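Local atomic coordinates of protein Aster-A (Mus musculus, PDB entry 6GQF), a protein that carries cholesterol from the plasma membrane to the endoplasmic reticulum without vesicles, binding the sterol in its ASTER (VASt) domain. Residues D36-L41 against S165-Y170; F74-L79 against T95-I100; A109-T114 against S131-Q136; Y143-H148 against R169-P174. All blocks are in the same frame, centred on the assembly; numbering follows the deposited sequence.

All four contacts lie in the antiparallel sheet of the ASTER domain, with interactions 1 and 2 at its outermost strands, their centres about 23 Å apart. Interactions 1 and 4 share Arg169 and Tyr170 on strand 159-170, and Ser166 OG of interaction 1 lies 2.7 Å from His148 ND1 of interaction 4, a probable hydrogen bond. Between them and the far edge stands interaction 3, joined to interaction 4 through Val133 N and Thr146 O (3.1 Å) and to interaction 2 through Tyr96 OH and Glu113 OE1 (2.7 Å). Interactions 2, 3 and 4 all touch 25-hydroxycholesterol, whereas interaction 1 backs the pocket from a second shell, the Ser166 side chain being about 7 Å from the sterol.

Interaction 1: D36-L41 against S165-Y170; sequences DLSGRL and SSEIRY
Asp36 brings its CA and CB up to the hydroxyl of Ser165, while its carboxylate turns to Arg163 in a salt bridge. Leu37 N donates to Ser165 OG (3.2 Å); that oxygen lies between its own backbone N and carbonyl carbon (chi1 57°), which holds it up toward the incoming chain. The Leu37 side chain reaches over strand 159-170 and crosses Glu167 at about a right angle. Its CD1 rests 3.4 Å from Ser165 O, and its CD2 lies against Glu167 CD. At Ser38, the centre of an inverse gamma turn, OG donates to Glu167 OE1 (3.1 Å) and the backbone N adds a weak bond to the same oxygen. The other carboxylate oxygen, OE2, is gripped side-on by Arg169, whose NE (2.8 Å) and NH2 approach it from opposite faces of the carboxylate plane, so both carboxylate oxygens have partners, which would limit rotation. Gly39, without a side chain, brings its CA to 3.2 Å from Ser166 O. Arg40 pairs with Ser166 through two backbone bonds, Arg40 N to Ser166 O (3.2 Å) and Ser166 N to Arg40 O (3.0 Å); its guanidinium leads away to Glu191 and Trp187 of helix 176-202. Leu41 follows opposite Ser165 in a non-hydrogen-bonded pair. With Gly39 and Arg40 both facing Ser166, this is a classic beta bulge at the entry to the outermost strand 40-47 of the ASTER sheet.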
# COMPACT_ATOMS: atom_id res chain seq x y z
N ASP A 36 7.59 12.71 -3.22
CA ASP A 36 6.80 12.06 -2.18
C ASP A 36 5.39 12.65 -2.10
O ASP A 36 5.04 13.54 -2.87
CB ASP A 36 7.50 12.18 -0.83
CG ASP A 36 8.73 11.31 -0.73
OD1 ASP A 36 9.28 10.92 -1.78
OD2 ASP A 36 9.17 11.02 0.41
N LEU A 37 4.60 12.15 -1.15
CA LEU A 37 3.24 12.62 -0.94
C LEU A 37 3.17 13.52 0.29
O LEU A 37 3.93 13.35 1.24
CB LEU A 37 2.28 11.43 -0.79
CG LEU A 37 2.11 10.54 -2.02
CD1 LEU A 37 1.37 9.27 -1.65
CD2 LEU A 37 1.40 11.27 -3.14
N SER A 38 2.24 14.47 0.26
CA SER A 38 2.09 15.45 1.32
C SER A 38 1.30 14.89 2.50
O SER A 38 0.35 15.52 2.97
CB SER A 38 1.40 16.71 0.78
OG SER A 38 0.11 16.40 0.28
N GLY A 39 1.69 13.71 2.96
CA GLY A 39 1.04 13.08 4.10
C GLY A 39 2.06 12.66 5.14
O GLY A 39 2.27 13.38 6.11
N ARG A 40 2.68 11.50 4.93
CA ARG A 40 3.75 11.02 5.80
C ARG A 40 4.68 10.08 5.05
O ARG A 40 4.31 9.49 4.04
CB ARG A 40 3.18 10.30 7.03
CG ARG A 40 2.36 11.18 7.96
CD ARG A 40 1.92 10.43 9.20
NE ARG A 40 1.01 11.25 10.00
CZ ARG A 40 0.42 10.84 11.12
NH1 ARG A 40 0.64 9.62 11.59
NH2 ARG A 40 -0.39 11.66 11.78
N LEU A 41 5.91 9.96 5.56
CA LEU A 41 6.89 9.02 5.04
C LEU A 41 6.88 7.77 5.91
O LEU A 41 7.38 7.79 7.03
CB LEU A 41 8.29 9.65 5.02
CG LEU A 41 9.44 8.76 4.53
CD1 LEU A 41 9.28 8.41 3.05
CD2 LEU A 41 10.78 9.43 4.79
N SER A 165 5.59 6.65 0.86
CA SER A 165 4.88 7.79 1.41
C SER A 165 3.40 7.61 1.12
O SER A 165 3.03 6.90 0.18
CB SER A 165 5.39 9.09 0.81
OG SER A 165 5.28 9.06 -0.60
N SER A 166 2.56 8.24 1.94
CA SER A 166 1.12 8.11 1.80
C SER A 166 0.45 9.46 2.01
O SER A 166 1.10 10.42 2.40
CB SER A 166 0.58 7.09 2.80
OG SER A 166 1.30 5.87 2.66
N GLU A 167 -0.84 9.52 1.72
CA GLU A 167 -1.63 10.70 2.01
C GLU A 167 -3.11 10.36 2.01
O GLU A 167 -3.54 9.40 1.37
CB GLU A 167 -1.32 11.83 1.01
CG GLU A 167 -1.91 11.63 -0.38
CD GLU A 167 -1.53 12.77 -1.33
OE1 GLU A 167 -0.76 13.66 -0.92
OE2 GLU A 167 -2.00 12.76 -2.50
N ILE A 168 -3.88 11.15 2.76
CA ILE A 168 -5.33 11.00 2.82
C ILE A 168 -5.99 12.01 1.90
O ILE A 168 -5.62 13.18 1.90
CB ILE A 168 -5.85 11.18 4.26
CG1 ILE A 168 -5.30 10.08 5.17
CG2 ILE A 168 -7.37 11.16 4.30
CD1 ILE A 168 -5.36 10.42 6.63
N ARG A 169 -6.96 11.54 1.12
CA ARG A 169 -7.65 12.37 0.13
C ARG A 169 -9.15 12.40 0.40
O ARG A 169 -9.82 11.36 0.38
CB ARG A 169 -7.38 11.86 -1.28
CG ARG A 169 -5.94 12.04 -1.74
CD ARG A 169 -5.76 11.59 -3.17
NE ARG A 169 -4.37 11.78 -3.60
CZ ARG A 169 -3.84 11.20 -4.67
NH1 ARG A 169 -4.56 10.40 -5.44
NH2 ARG A 169 -2.57 11.44 -4.97
N TYR A 170 -9.68 13.60 0.63
CA TYR A 170 -11.08 13.80 0.96
C TYR A 170 -11.92 14.23 -0.24
O TYR A 170 -11.66 15.28 -0.84
CB TYR A 170 -11.20 14.84 2.08
CG TYR A 170 -10.59 14.39 3.38
CD1 TYR A 170 -11.33 13.65 4.30
CD2 TYR A 170 -9.27 14.68 3.69
CE1 TYR A 170 -10.77 13.22 5.49
CE2 TYR A 170 -8.70 14.26 4.88
CZ TYR A 170 -9.46 13.53 5.78
OH TYR A 170 -8.90 13.11 6.96

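Interaction 2: F74-L79 against T95-I100; sequences FTDVTL and TYTIPI. With HC3 (25-hydroxycholesterol), chain E.
Phe74 lies side by side with Tyr96 and Ile98 of strand 90-99, all three side chains pointing the same way. Its CB sits 3.8 Å from Thr97 O. On one flank of the ring CD1 has Pro99 CD near the ring plane; on the other CD2 faces Tyr96 CD1 at 4.2 Å. CE1 lies 3.5 Å from Ile98 CG2, and this methyl lies over the ring face in a CH-pi contact, 3.7 Å from the Phe74 centroid. CE2 reaches the sterol, 4.1 Å from C2 of 25-hydroxycholesterol, while CZ closes the ring against Ile98 CG2. The two aromatic planes are near parallel (15°) but slid so far apart that they barely overlap. An alanine in place of Phe74 would probably open a gap beside Tyr96 and leave the Ile98 methyl without the ring face it packs on. Backbone bonds between Thr75 and Thr97 and between Thr78 and Thr95 join the strands on both sides of a beta bulge. Beyond the ring, Tyr96 OH bonds Glu113 near C3 of the sterol, and Ile98 CD1 comes within 3.4 Å of its C12. Phe74 thus backs Tyr96 and Ile98 and just reaches the sterol itself, so nonpolar packing dominates its side-chain contacts, in keeping with a pocket for a hydrophobic sterol.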
# COMPACT_ATOMS: atom_id res chain seq x y z
N PHE A 74 -5.74 -11.05 6.14
CA PHE A 74 -6.56 -10.60 5.01
C PHE A 74 -7.14 -11.80 4.28
O PHE A 74 -6.42 -12.74 3.93
CB PHE A 74 -5.74 -9.74 4.05
CG PHE A 74 -5.32 -8.41 4.61
CD1 PHE A 74 -5.73 -8.00 5.87
CD2 PHE A 74 -4.52 -7.57 3.88
CE1 PHE A 74 -5.34 -6.78 6.38
CE2 PHE A 74 -4.12 -6.35 4.38
CZ PHE A 74 -4.53 -5.95 5.63
N THR A 75 -8.45 -11.77 4.06
CA THR A 75 -9.15 -12.87 3.41
C THR A 75 -9.70 -12.44 2.06
O THR A 75 -9.73 -11.25 1.73
CB THR A 75 -10.30 -13.40 4.30
OG1 THR A 75 -11.26 -12.35 4.51
CG2 THR A 75 -9.77 -13.88 5.64
N ASP A 76 -10.13 -13.42 1.27
CA ASP A 76 -10.70 -13.17 -0.05
C ASP A 76 -9.74 -12.35 -0.90
O ASP A 76 -10.16 -11.45 -1.64
CB ASP A 76 -12.06 -12.47 0.08
CG ASP A 76 -13.11 -13.32 0.79
OD1 ASP A 76 -13.17 -14.54 0.51
OD2 ASP A 76 -13.87 -12.77 1.62
N VAL A 77 -8.45 -12.65 -0.79
CA VAL A 77 -7.44 -11.93 -1.55
C VAL A 77 -7.43 -12.38 -3.00
O VAL A 77 -7.25 -13.57 -3.30
CB VAL A 77 -6.03 -12.12 -0.97
CG1 VAL A 77 -4.98 -11.48 -1.87
CG2 VAL A 77 -5.95 -11.54 0.42
N THR A 78 -7.62 -11.43 -3.91
CA THR A 78 -7.67 -11.72 -5.33
C THR A 78 -6.82 -10.73 -6.11
O THR A 78 -7.03 -9.51 -6.04
CB THR A 78 -9.11 -11.68 -5.87
OG1 THR A 78 -9.97 -12.40 -4.98
CG2 THR A 78 -9.17 -12.28 -7.24
N LEU A 79 -5.87 -11.26 -6.86
CA LEU A 79 -4.94 -10.46 -7.63
C LEU A 79 -5.24 -10.56 -9.13
O LEU A 79 -5.78 -11.56 -9.59
CB LEU A 79 -3.50 -10.90 -7.36
CG LEU A 79 -2.55 -9.88 -6.73
CD1 LEU A 79 -2.52 -8.59 -7.54
CD2 LEU A 79 -2.93 -9.62 -5.27
N THR A 95 -8.14 -6.90 -4.57
CA THR A 95 -9.24 -6.79 -3.63
C THR A 95 -9.01 -7.77 -2.49
O THR A 95 -8.45 -8.84 -2.70
CB THR A 95 -10.60 -7.04 -4.28
OG1 THR A 95 -11.64 -6.92 -3.30
CG2 THR A 95 -10.67 -8.43 -4.91
N TYR A 96 -9.43 -7.38 -1.29
CA TYR A 96 -9.33 -8.26 -0.14
C TYR A 96 -10.15 -7.71 1.01
O TYR A 96 -10.41 -6.51 1.08
CB TYR A 96 -7.86 -8.43 0.28
CG TYR A 96 -7.04 -7.18 0.18
CD1 TYR A 96 -7.23 -6.12 1.05
CD2 TYR A 96 -6.07 -7.06 -0.80
CE1 TYR A 96 -6.47 -4.97 0.94
CE2 TYR A 96 -5.31 -5.92 -0.92
CZ TYR A 96 -5.51 -4.87 -0.04
OH TYR A 96 -4.75 -3.73 -0.16
N THR A 97 -10.56 -8.62 1.88
CA THR A 97 -11.30 -8.27 3.08
C THR A 97 -10.32 -8.12 4.23
O THR A 97 -9.39 -8.92 4.37
CB THR A 97 -12.35 -9.34 3.41
OG1 THR A 97 -13.29 -9.43 2.33
CG2 THR A 97 -13.09 -9.01 4.72
N ILE A 98 -10.53 -7.09 5.04
CA ILE A 98 -9.64 -6.80 6.16
C ILE A 98 -10.42 -6.79 7.47
O ILE A 98 -11.63 -6.60 7.48
CB ILE A 98 -8.93 -5.44 6.00
CG1 ILE A 98 -9.93 -4.28 6.07
CG2 ILE A 98 -8.13 -5.42 4.69
CD1 ILE A 98 -9.30 -2.91 5.99
N PRO A 99 -9.71 -7.00 8.59
CA PRO A 99 -10.30 -6.84 9.93
C PRO A 99 -10.27 -5.39 10.41
O PRO A 99 -9.31 -4.68 10.10
CB PRO A 99 -9.42 -7.73 10.80
CG PRO A 99 -8.09 -7.73 10.12
CD PRO A 99 -8.37 -7.60 8.65
N ILE A 100 -11.31 -4.96 11.12
CA ILE A 100 -11.34 -3.64 11.75
C ILE A 100 -11.32 -3.82 13.26
O ILE A 100 -12.12 -4.58 13.82
CB ILE A 100 -12.59 -2.82 11.32
CG1 ILE A 100 -12.37 -2.16 9.96
CG2 ILE A 100 -12.91 -1.71 12.33
CD1 ILE A 100 -12.32 -3.11 8.80
C18 HC3 E . -6.66 1.67 7.70
C13 HC3 E . -7.69 1.48 6.58
C12 HC3 E . -7.78 0.07 6.41
C11 HC3 E . -6.42 -0.61 5.81
C9 HC3 E . -5.94 0.06 4.53
C10 HC3 E . -4.59 -0.62 3.93
C19 HC3 E . -3.64 -0.88 5.08
C1 HC3 E . -4.93 -1.97 3.32
C2 HC3 E . -3.73 -2.63 2.67
C3 HC3 E . -3.07 -1.76 1.65
O1 HC3 E . -1.88 -2.39 1.17
C4 HC3 E . -2.71 -0.39 2.22
C5 HC3 E . -3.91 0.23 2.93
C6 HC3 E . -4.01 1.87 3.07
C7 HC3 E . -5.32 2.42 3.50
C8 HC3 E . -5.80 1.56 4.79
C14 HC3 E . -7.10 2.13 5.30
C15 HC3 E . -7.23 3.72 5.52
C16 HC3 E . -8.58 3.85 6.59
C17 HC3 E . -9.01 2.41 6.94
C20 HC3 E . -9.48 2.20 8.30
C21 HC3 E . -10.56 1.08 8.25
C22 HC3 E . -10.03 3.45 9.07
C23 HC3 E . -11.52 3.45 9.36
C24 HC3 E . -11.82 4.85 9.83
C25 HC3 E . -13.13 4.88 10.58
C26 HC3 E . -13.45 6.32 10.90
C27 HC3 E . -14.23 4.30 9.70
O2 HC3 E . -13.01 4.14 11.77

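Interaction 3: A109-T114 against S131-Q136; sequences ASVVET and SEVLTQ. With HC3 (25-hydroxycholesterol), chain E.
Val111 and Thr135 face each other in a non-hydrogen-bonded pair of the regular antiparallel hairpin formed by strands 108-119 and 127-136, in the middle of the domain's sheet. Six backbone bonds join the strands, two each for Ser110 with Gln136, Val112 with Leu134 and Thr114 with Glu132; Leu134 N donates to Val112 O (2.9 Å) with an N-H...O angle of 167°. On the sterol side, Val111 CG1 meets Val133 CG1 at 3.5 Å, and Val111 CG2 lies beside the Thr135 methyl, CG2. The same two partners touch 25-hydroxycholesterol, Val133 CG1 at C7 and Thr135 CG2 at C14, both 3.8 Å away. Further along this face, Glu113 stretches out with CG anti to the backbone N (chi1 -177°), its CG flanked by Val133 CG2 at 3.7 Å. Ser131 OG donates to Glu113 OE2, although the modelled separation is doubtfully short. Gln115 also bonds OE2 and a glycerol, probably from the crystallisation liquor, bonds OE1, which would help hold this buried carboxylate near the sterol's O1 hydroxyl. Val112, Leu134, Thr114 and Glu132 line the other face. A curved antiparallel sheet packed against a long C-terminal helix, here 176-202, with the lipid between them, is characteristic of the StAR-related, Bet v 1-like fold.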
# COMPACT_ATOMS: atom_id res chain seq x y z
N ALA A 109 -14.10 -5.20 6.59
CA ALA A 109 -14.37 -4.34 5.45
C ALA A 109 -13.66 -4.84 4.19
O ALA A 109 -12.67 -5.56 4.28
CB ALA A 109 -13.93 -2.92 5.75
N SER A 110 -14.17 -4.46 3.03
CA SER A 110 -13.56 -4.81 1.75
C SER A 110 -12.67 -3.67 1.29
O SER A 110 -12.93 -2.51 1.59
CB SER A 110 -14.63 -5.11 0.70
OG SER A 110 -15.36 -6.28 1.02
N VAL A 111 -11.62 -4.02 0.55
CA VAL A 111 -10.67 -3.04 0.05
C VAL A 111 -10.33 -3.32 -1.40
O VAL A 111 -9.66 -4.31 -1.70
CB VAL A 111 -9.36 -3.05 0.87
CG1 VAL A 111 -8.32 -2.12 0.24
CG2 VAL A 111 -9.64 -2.66 2.31
N VAL A 112 -10.78 -2.45 -2.29
CA VAL A 112 -10.37 -2.50 -3.68
C VAL A 112 -9.17 -1.59 -3.86
O VAL A 112 -9.21 -0.43 -3.44
CB VAL A 112 -11.49 -2.08 -4.63
CG1 VAL A 112 -10.99 -2.02 -6.07
CG2 VAL A 112 -12.64 -3.05 -4.51
N GLU A 113 -8.11 -2.11 -4.47
CA GLU A 113 -6.89 -1.35 -4.67
C GLU A 113 -6.48 -1.35 -6.14
O GLU A 113 -6.65 -2.35 -6.84
CB GLU A 113 -5.75 -1.93 -3.81
CG GLU A 113 -4.43 -1.16 -3.90
CD GLU A 113 -3.34 -1.76 -3.04
OE1 GLU A 113 -3.58 -2.84 -2.44
OE2 GLU A 113 -2.25 -1.17 -2.95
N THR A 114 -5.95 -0.22 -6.59
CA THR A 114 -5.45 -0.07 -7.96
C THR A 114 -3.99 0.37 -7.95
O THR A 114 -3.65 1.37 -7.32
CB THR A 114 -6.28 0.96 -8.74
OG1 THR A 114 -7.67 0.66 -8.59
CG2 THR A 114 -5.93 0.93 -10.21
N SER A 131 -0.52 3.76 -5.83
CA SER A 131 -1.58 2.89 -5.33
C SER A 131 -2.77 3.71 -4.86
O SER A 131 -2.62 4.62 -4.06
CB SER A 131 -1.05 2.01 -4.20
OG SER A 131 -2.01 1.04 -3.81
N GLU A 132 -3.96 3.38 -5.37
CA GLU A 132 -5.21 3.95 -4.88
C GLU A 132 -5.97 2.89 -4.09
O GLU A 132 -6.33 1.85 -4.63
CB GLU A 132 -6.08 4.46 -6.03
CG GLU A 132 -5.48 5.58 -6.84
CD GLU A 132 -6.44 6.07 -7.91
OE1 GLU A 132 -7.58 6.43 -7.56
OE2 GLU A 132 -6.06 6.06 -9.11
N VAL A 133 -6.22 3.17 -2.82
CA VAL A 133 -6.88 2.21 -1.93
C VAL A 133 -8.23 2.74 -1.50
O VAL A 133 -8.33 3.77 -0.83
CB VAL A 133 -6.02 1.92 -0.68
CG1 VAL A 133 -6.76 1.00 0.29
CG2 VAL A 133 -4.69 1.30 -1.09
N LEU A 134 -9.27 2.02 -1.90
CA LEU A 134 -10.63 2.36 -1.52
C LEU A 134 -11.14 1.28 -0.58
O LEU A 134 -11.25 0.11 -0.96
CB LEU A 134 -11.53 2.48 -2.75
CG LEU A 134 -11.36 3.76 -3.58
CD1 LEU A 134 -10.05 3.80 -4.36
CD2 LEU A 134 -12.52 3.88 -4.53
N THR A 135 -11.42 1.69 0.65
CA THR A 135 -11.99 0.82 1.66
C THR A 135 -13.50 0.99 1.69
O THR A 135 -14.00 2.10 1.86
CB THR A 135 -11.40 1.12 3.05
OG1 THR A 135 -11.84 2.41 3.47
CG2 THR A 135 -9.88 1.10 3.00
N GLN A 136 -14.23 -0.11 1.49
CA GLN A 136 -15.68 -0.08 1.44
C GLN A 136 -16.28 -0.74 2.68
O GLN A 136 -15.63 -1.57 3.32
CB GLN A 136 -16.19 -0.79 0.19
CG GLN A 136 -15.45 -0.44 -1.11
CD GLN A 136 -15.66 1.01 -1.53
OE1 GLN A 136 -16.47 1.73 -0.95
NE2 GLN A 136 -14.93 1.43 -2.56
C18 HC3 E . -6.66 1.67 7.70
C13 HC3 E . -7.69 1.48 6.58
C12 HC3 E . -7.78 0.07 6.41
C11 HC3 E . -6.42 -0.61 5.81
C9 HC3 E . -5.94 0.06 4.53
C10 HC3 E . -4.59 -0.62 3.93
C19 HC3 E . -3.64 -0.88 5.08
C1 HC3 E . -4.93 -1.97 3.32
C2 HC3 E . -3.73 -2.63 2.67
C3 HC3 E . -3.07 -1.76 1.65
O1 HC3 E . -1.88 -2.39 1.17
C4 HC3 E . -2.71 -0.39 2.22
C5 HC3 E . -3.91 0.23 2.93
C6 HC3 E . -4.01 1.87 3.07
C7 HC3 E . -5.32 2.42 3.50
C8 HC3 E . -5.80 1.56 4.79
C14 HC3 E . -7.10 2.13 5.30
C15 HC3 E . -7.23 3.72 5.52
C16 HC3 E . -8.58 3.85 6.59
C17 HC3 E . -9.01 2.41 6.94
C20 HC3 E . -9.48 2.20 8.30
C21 HC3 E . -10.56 1.08 8.25
C22 HC3 E . -10.03 3.45 9.07
C23 HC3 E . -11.52 3.45 9.36
C24 HC3 E . -11.82 4.85 9.83
C25 HC3 E . -13.13 4.88 10.58
C26 HC3 E . -13.45 6.32 10.90
C27 HC3 E . -14.23 4.30 9.70
O2 HC3 E . -13.01 4.14 11.77

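Interaction 4: Y143-H148 against R169-P174; sequences YFYTAH and RYRKQP. With HC3 (25-hydroxycholesterol), chain E.
Lys172 CE sits over the centre of the Tyr143 ring, 3.5 Å from the centroid, as a CH-pi contact, and NZ follows over the same face at 4.2 Å in a cation-pi interaction. Tyr145 offers a second ring, with Arg169 CB above one face toward the rim. Its CD1 in turn lies over the Arg171 guanidinium, the two planes 28° apart. Ala147 CB lies over the centre of one face of the Arg169 guanidinium, 3.5 Å from CZ, a group also held by Glu167. Apolar packing adds Pro174 CB, 3.5 Å from Tyr143 CD2, and Phe144 CB against Tyr170 CD1 at 3.8 Å. An alanine at Tyr143 would probably leave the Lys172 ammonium without its aromatic partner and open a gap beside Pro174. Backbone hydrogen bonds pair Tyr145 and Arg169 in both directions, and Tyr143 O accepts from Arg171 N (2.8 Å) and weakly from Lys172 N; Arg171 NH1 donates to Asp142 O. On the sterol side, Phe144 CG is placed between its backbone N and carbonyl carbon (chi1 77°), and Phe144 CE2, at the ring edge, lies 3.9 Å from C16 of 25-hydroxycholesterol. Thr146 OG1 and His148 NE2, hydrogen-bonded to each other, border C6 and C7. Strand 144-156 thus lines the sterol pocket with these three residues, strand 159-170 pairing alongside, and faces helix 176-202 as in StAR-related lipid-transfer domains.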
# COMPACT_ATOMS: atom_id res chain seq x y z
N TYR A 143 -16.53 9.77 2.31
CA TYR A 143 -15.81 11.00 2.60
C TYR A 143 -14.38 11.01 2.06
O TYR A 143 -13.90 12.05 1.61
CB TYR A 143 -15.78 11.24 4.11
CG TYR A 143 -17.04 11.86 4.66
CD1 TYR A 143 -18.15 11.08 4.95
CD2 TYR A 143 -17.13 13.23 4.88
CE1 TYR A 143 -19.30 11.64 5.45
CE2 TYR A 143 -18.28 13.80 5.37
CZ TYR A 143 -19.37 13.00 5.66
OH TYR A 143 -20.52 13.55 6.16
N PHE A 144 -13.71 9.87 2.09
CA PHE A 144 -12.27 9.83 1.84
C PHE A 144 -11.81 8.53 1.20
O PHE A 144 -12.52 7.53 1.20
CB PHE A 144 -11.50 10.04 3.15
CG PHE A 144 -11.46 8.82 4.04
CD1 PHE A 144 -12.59 8.42 4.76
CD2 PHE A 144 -10.31 8.06 4.15
CE1 PHE A 144 -12.55 7.30 5.57
CE2 PHE A 144 -10.27 6.94 4.96
CZ PHE A 144 -11.40 6.56 5.67
N TYR A 145 -10.59 8.58 0.66
CA TYR A 145 -9.85 7.40 0.25
C TYR A 145 -8.38 7.76 0.43
O TYR A 145 -8.07 8.90 0.78
CB TYR A 145 -10.19 6.98 -1.19
CG TYR A 145 -9.68 7.91 -2.28
CD1 TYR A 145 -10.34 9.10 -2.58
CD2 TYR A 145 -8.55 7.59 -3.01
CE1 TYR A 145 -9.87 9.94 -3.57
CE2 TYR A 145 -8.07 8.43 -4.00
CZ TYR A 145 -8.74 9.60 -4.28
OH TYR A 145 -8.26 10.42 -5.27
N THR A 146 -7.47 6.81 0.22
CA THR A 146 -6.04 7.05 0.50
C THR A 146 -5.17 6.71 -0.70
O THR A 146 -5.51 5.84 -1.51
CB THR A 146 -5.55 6.25 1.73
OG1 THR A 146 -5.60 4.83 1.47
CG2 THR A 146 -6.39 6.57 2.95
N ALA A 147 -4.04 7.41 -0.80
CA ALA A 147 -3.05 7.19 -1.86
C ALA A 147 -1.68 6.87 -1.27
O ALA A 147 -1.32 7.37 -0.20
CB ALA A 147 -2.96 8.41 -2.76
N HIS A 148 -0.93 6.02 -1.97
CA HIS A 148 0.38 5.57 -1.52
C HIS A 148 1.34 5.43 -2.71
O HIS A 148 0.94 5.00 -3.79
CB HIS A 148 0.25 4.23 -0.79
CG HIS A 148 -0.85 4.22 0.23
ND1 HIS A 148 -0.60 4.35 1.58
CD2 HIS A 148 -2.19 4.12 0.09
CE1 HIS A 148 -1.75 4.33 2.23
NE2 HIS A 148 -2.73 4.20 1.35
N ARG A 169 -6.96 11.54 1.12
CA ARG A 169 -7.65 12.37 0.13
C ARG A 169 -9.15 12.40 0.40
O ARG A 169 -9.82 11.36 0.38
CB ARG A 169 -7.38 11.86 -1.28
CG ARG A 169 -5.94 12.04 -1.74
CD ARG A 169 -5.76 11.59 -3.17
NE ARG A 169 -4.37 11.78 -3.60
CZ ARG A 169 -3.84 11.20 -4.67
NH1 ARG A 169 -4.56 10.40 -5.44
NH2 ARG A 169 -2.57 11.44 -4.97
N TYR A 170 -9.68 13.60 0.63
CA TYR A 170 -11.08 13.80 0.96
C TYR A 170 -11.92 14.23 -0.24
O TYR A 170 -11.66 15.28 -0.84
CB TYR A 170 -11.20 14.84 2.08
CG TYR A 170 -10.59 14.39 3.38
CD1 TYR A 170 -11.33 13.65 4.30
CD2 TYR A 170 -9.27 14.68 3.69
CE1 TYR A 170 -10.77 13.22 5.49
CE2 TYR A 170 -8.70 14.26 4.88
CZ TYR A 170 -9.46 13.53 5.78
OH TYR A 170 -8.90 13.11 6.96
N ARG A 171 -12.93 13.44 -0.59
CA ARG A 171 -13.87 13.83 -1.63
C ARG A 171 -14.74 14.98 -1.14
O ARG A 171 -15.17 15.83 -1.93
CB ARG A 171 -14.75 12.64 -2.03
CG ARG A 171 -13.99 11.40 -2.43
CD ARG A 171 -14.93 10.38 -3.01
NE ARG A 171 -14.24 9.16 -3.41
CZ ARG A 171 -14.05 8.11 -2.62
NH1 ARG A 171 -14.50 8.10 -1.37
NH2 ARG A 171 -13.41 7.05 -3.10
N LYS A 172 -15.02 14.99 0.16
CA LYS A 172 -15.74 16.08 0.80
C LYS A 172 -15.21 16.27 2.22
O LYS A 172 -14.67 15.34 2.81
CB LYS A 172 -17.25 15.81 0.81
CG LYS A 172 -17.63 14.44 1.35
CD LYS A 172 -19.15 14.27 1.39
CE LYS A 172 -19.54 12.90 1.93
NZ LYS A 172 -21.01 12.78 2.09
N GLN A 173 -15.36 17.48 2.75
CA GLN A 173 -14.78 17.82 4.04
C GLN A 173 -15.75 17.55 5.20
O GLN A 173 -16.78 18.21 5.30
CB GLN A 173 -14.35 19.28 4.06
CG GLN A 173 -13.11 19.56 3.23
CD GLN A 173 -11.85 18.95 3.82
OE1 GLN A 173 -11.72 18.81 5.03
NE2 GLN A 173 -10.91 18.59 2.94
N PRO A 174 -15.42 16.58 6.06
CA PRO A 174 -16.25 16.36 7.25
C PRO A 174 -15.92 17.37 8.33
O PRO A 174 -14.80 17.88 8.34
CB PRO A 174 -15.87 14.94 7.69
CG PRO A 174 -14.48 14.77 7.23
CD PRO A 174 -14.29 15.63 6.00
C18 HC3 E . -6.66 1.67 7.70
C13 HC3 E . -7.69 1.48 6.58
C12 HC3 E . -7.78 0.07 6.41
C11 HC3 E . -6.42 -0.61 5.81
C9 HC3 E . -5.94 0.06 4.53
C10 HC3 E . -4.59 -0.62 3.93
C19 HC3 E . -3.64 -0.88 5.08
C1 HC3 E . -4.93 -1.97 3.32
C2 HC3 E . -3.73 -2.63 2.67
C3 HC3 E . -3.07 -1.76 1.65
O1 HC3 E . -1.88 -2.39 1.17
C4 HC3 E . -2.71 -0.39 2.22
C5 HC3 E . -3.91 0.23 2.93
C6 HC3 E . -4.01 1.87 3.07
C7 HC3 E . -5.32 2.42 3.50
C8 HC3 E . -5.80 1.56 4.79
C14 HC3 E . -7.10 2.13 5.30
C15 HC3 E . -7.23 3.72 5.52
C16 HC3 E . -8.58 3.85 6.59
C17 HC3 E . -9.01 2.41 6.94
C20 HC3 E . -9.48 2.20 8.30
C21 HC3 E . -10.56 1.08 8.25
C22 HC3 E . -10.03 3.45 9.07
C23 HC3 E . -11.52 3.45 9.36
C24 HC3 E . -11.82 4.85 9.83
C25 HC3 E . -13.13 4.88 10.58
C26 HC3 E . -13.45 6.32 10.90
C27 HC3 E . -14.23 4.30 9.70
O2 HC3 E . -13.01 4.14 11.77